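Local structure of TraM protein (Plasmid R64, 3WZ3) at residues Trp90-Val96 and Phe112-Ile118. The protein is probably an inner-membrane component of a type IVB secretion apparatus, akin to Legionella DotI, and is present here as its periplasmic domain. Residues are numbered along the deposited sequence; the frame is centred on the assembly and turned at random.
Sequences WTFQYPV and FVFEITI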
loop_
_atom_site.group_PDB
_atom_site.type_symbol
_atom_site.label_atom_id
_atom_site.label_comp_id
_atom_site.label_asym_id
_atom_site.label_seq_id
_atom_site.Cartn_x
_atom_site.Cartn_y
_atom_site.Cartn_z
ATOM N N TRP A 90 14.443 2.092 2.487
ATOM C CA TRP A 90 14.018 1.629 3.797
ATOM C C TRP A 90 13.006 0.509 3.573
ATOM O O TRP A 90 12.144 0.616 2.688
ATOM C CB TRP A 90 13.284 2.708 4.582
ATOM C CG TRP A 90 13.960 4.021 4.773
ATOM C CD1 TRP A 90 14.644 4.441 5.897
ATOM C CD2 TRP A 90 13.954 5.141 3.874
ATOM N NE1 TRP A 90 15.069 5.748 5.728
ATOM C CE2 TRP A 90 14.659 6.185 4.494
ATOM C CE3 TRP A 90 13.429 5.354 2.593
ATOM C CZ2 TRP A 90 14.835 7.419 3.895
ATOM C CZ3 TRP A 90 13.617 6.589 2.000
ATOM C CH2 TRP A 90 14.314 7.603 2.654
ATOM N N THR A 91 13.090 -0.556 4.362
ATOM C CA THR A 91 12.082 -1.619 4.342
ATOM C C THR A 91 11.336 -1.626 5.670
ATOM O O THR A 91 11.948 -1.748 6.738
ATOM C CB THR A 91 12.744 -2.977 4.096
ATOM O OG1 THR A 91 13.388 -2.979 2.814
ATOM C CG2 THR A 91 11.711 -4.118 4.167
ATOM N N PHE A 92 10.011 -1.514 5.598
ATOM C CA PHE A 92 9.136 -1.476 6.760
ATOM C C PHE A 92 8.160 -2.631 6.725
ATOM O O PHE A 92 7.816 -3.139 5.661
ATOM C CB PHE A 92 8.293 -0.182 6.778
ATOM C CG PHE A 92 9.100 1.082 6.945
ATOM C CD1 PHE A 92 9.503 1.512 8.199
ATOM C CD2 PHE A 92 9.448 1.835 5.847
ATOM C CE1 PHE A 92 10.250 2.685 8.342
ATOM C CE2 PHE A 92 10.182 2.991 5.982
ATOM C CZ PHE A 92 10.589 3.412 7.230
ATOM N N GLN A 93 7.647 -3.005 7.884
ATOM C CA GLN A 93 6.499 -3.904 7.957
ATOM C C GLN A 93 5.406 -3.280 8.800
ATOM O O GLN A 93 5.685 -2.675 9.834
ATOM C CB GLN A 93 6.907 -5.274 8.517
ATOM C CG GLN A 93 7.612 -6.164 7.475
ATOM C CD GLN A 93 8.017 -7.504 8.024
ATOM O OE1 GLN A 93 7.774 -7.795 9.192
ATOM N NE2 GLN A 93 8.672 -8.314 7.201
ATOM N N TYR A 94 4.161 -3.404 8.339
ATOM C CA TYR A 94 3.001 -2.849 9.036
ATOM C C TYR A 94 1.895 -3.888 9.135
ATOM O O TYR A 94 1.566 -4.512 8.141
ATOM C CB TYR A 94 2.393 -1.684 8.234
ATOM C CG TYR A 94 3.308 -0.560 7.815
ATOM C CD1 TYR A 94 4.088 -0.684 6.680
ATOM C CD2 TYR A 94 3.311 0.667 8.494
ATOM C CE1 TYR A 94 4.893 0.357 6.239
ATOM C CE2 TYR A 94 4.102 1.719 8.050
ATOM C CZ TYR A 94 4.889 1.545 6.935
ATOM O OH TYR A 94 5.685 2.582 6.483
ATOM N N PRO A 95 1.272 -4.026 10.306
ATOM C CA PRO A 95 0.025 -4.808 10.379
ATOM C C PRO A 95 -1.075 -4.075 9.606
ATOM O O PRO A 95 -1.140 -2.847 9.695
ATOM C CB PRO A 95 -0.313 -4.810 11.882
ATOM C CG PRO A 95 0.859 -4.195 12.593
ATOM C CD PRO A 95 1.625 -3.399 11.590
ATOM N N VAL A 96 -1.897 -4.818 8.858
ATOM C CA VAL A 96 -3.038 -4.236 8.175
ATOM C C VAL A 96 -4.219 -5.180 8.351
ATOM O O VAL A 96 -4.099 -6.379 8.100
ATOM C CB VAL A 96 -2.762 -4.064 6.670
ATOM C CG1 VAL A 96 -4.002 -3.515 5.962
ATOM C CG2 VAL A 96 -1.559 -3.163 6.464
ATOM N N PHE A 112 -3.242 -9.033 7.952
ATOM C CA PHE A 112 -2.005 -9.212 7.203
ATOM C C PHE A 112 -0.874 -8.436 7.869
ATOM O O PHE A 112 -1.114 -7.538 8.691
ATOM C CB PHE A 112 -2.140 -8.648 5.772
ATOM C CG PHE A 112 -3.276 -9.241 4.969
ATOM C CD1 PHE A 112 -3.083 -10.388 4.222
ATOM C CD2 PHE A 112 -4.517 -8.639 4.963
ATOM C CE1 PHE A 112 -4.138 -10.937 3.476
ATOM C CE2 PHE A 112 -5.565 -9.175 4.229
ATOM C CZ PHE A 112 -5.368 -10.321 3.485
ATOM N N VAL A 113 0.354 -8.774 7.501
ATOM C CA VAL A 113 1.479 -7.878 7.710
ATOM C C VAL A 113 1.998 -7.523 6.323
ATOM O O VAL A 113 2.405 -8.399 5.562
ATOM C CB VAL A 113 2.610 -8.514 8.564
ATOM C CG1 VAL A 113 3.780 -7.562 8.657
ATOM C CG2 VAL A 113 2.092 -8.824 9.969
ATOM N N PHE A 114 1.974 -6.238 5.985
ATOM C CA PHE A 114 2.549 -5.794 4.720
ATOM C C PHE A 114 3.994 -5.355 4.835
ATOM O O PHE A 114 4.335 -4.570 5.721
ATOM C CB PHE A 114 1.749 -4.630 4.149
ATOM C CG PHE A 114 0.552 -5.052 3.360
ATOM C CD1 PHE A 114 -0.576 -5.542 3.991
ATOM C CD2 PHE A 114 0.562 -4.971 1.981
ATOM C CE1 PHE A 114 -1.686 -5.931 3.261
ATOM C CE2 PHE A 114 -0.543 -5.369 1.234
ATOM C CZ PHE A 114 -1.667 -5.854 1.879
ATOM N N GLU A 115 4.824 -5.853 3.944
ATOM C CA GLU A 115 6.202 -5.368 3.836
ATOM C C GLU A 115 6.279 -4.411 2.659
ATOM O O GLU A 115 5.809 -4.731 1.563
ATOM C CB GLU A 115 7.181 -6.522 3.662
ATOM C CG GLU A 115 8.624 -6.050 3.585
ATOM C CD GLU A 115 9.558 -7.189 3.383
ATOM O OE1 GLU A 115 10.399 -7.123 2.455
ATOM O OE2 GLU A 115 9.437 -8.182 4.135
ATOM N N ILE A 116 6.861 -3.245 2.898
ATOM C CA ILE A 116 6.958 -2.160 1.945
ATOM C C ILE A 116 8.418 -1.723 1.879
ATOM O O ILE A 116 9.006 -1.413 2.918
ATOM C CB ILE A 116 6.120 -0.957 2.474
ATOM C CG1 ILE A 116 4.660 -1.377 2.663
ATOM C CG2 ILE A 116 6.242 0.249 1.554
ATOM C CD1 ILE A 116 4.043 -1.753 1.401
ATOM N N THR A 117 9.024 -1.721 0.697
ATOM C CA THR A 117 10.331 -1.100 0.530
ATOM C C THR A 117 10.158 0.209 -0.229
ATOM O O THR A 117 9.593 0.232 -1.338
ATOM C CB THR A 117 11.351 -1.986 -0.173
ATOM O OG1 THR A 117 11.632 -3.134 0.644
ATOM C CG2 THR A 117 12.661 -1.229 -0.341
ATOM N N ILE A 118 10.614 1.286 0.394
ATOM C CA ILE A 118 10.523 2.636 -0.141
ATOM C C ILE A 118 11.913 3.047 -0.578
ATOM O O ILE A 118 12.884 2.861 0.172
ATOM C CB ILE A 118 10.018 3.600 0.933
ATOM C CG1 ILE A 118 8.585 3.240 1.309
ATOM C CG2 ILE A 118 10.087 5.054 0.430
ATOM C CD1 ILE A 118 8.086 3.912 2.571
#
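Val-96 lays its CG2 methyl against the Phe-114 ring, CG2 to CD1 3.6 Å; with CG1 anti to the backbone N (chi1 177°), CG2 is the methyl that meets the ring. On the same face the Tyr-94 side chain crosses that of Ile-116 at about a right angle, CE1 lying 4.0 Å from Ile-116 CG1, while its hydroxyl is hydrogen-bonded to the backbone O of Met-11 in helix 7-22. Ile-118 divides its branches between two rings: CG2 touches Trp-90 at CE3, and CD1 rests 4.1 Å from both CD2 and CE2 of Phe-92.

The two segments belong to a β hairpin whose strands form the middle of a four-stranded antiparallel sheet, consistent with an NTF2-like fold, in which helices cover one face of a curved sheet. Helix 7-22 packs over the aromatic face, where Met-11 meets Phe-92 and Phe-22 meets Phe-114. Paired backbone hydrogen bonds join Trp-90 to Ile-118, Phe-92 to Ile-116, Tyr-94 to Phe-114 and Val-96 to Phe-112; the bond from Phe-92 N to Ile-116 O is nearly straight, at 173°.

The other face is more polar. Thr-91 OG1 and Thr-117 OG1 share a hydrogen bond of 2.8 Å. Gln-93, extended beyond CG, donates a hydrogen bond from NE2 to the anti side of Glu-115 OE2 at 3.2 Å; the acceptor lies in the amide plane, but the nitrogen sits 26° out of the carboxylate plane. That same oxygen forms a salt bridge with Arg-138 of the next strand, and the Glu-115 CG methylene packs 3.7 Å from Thr-91 CG2.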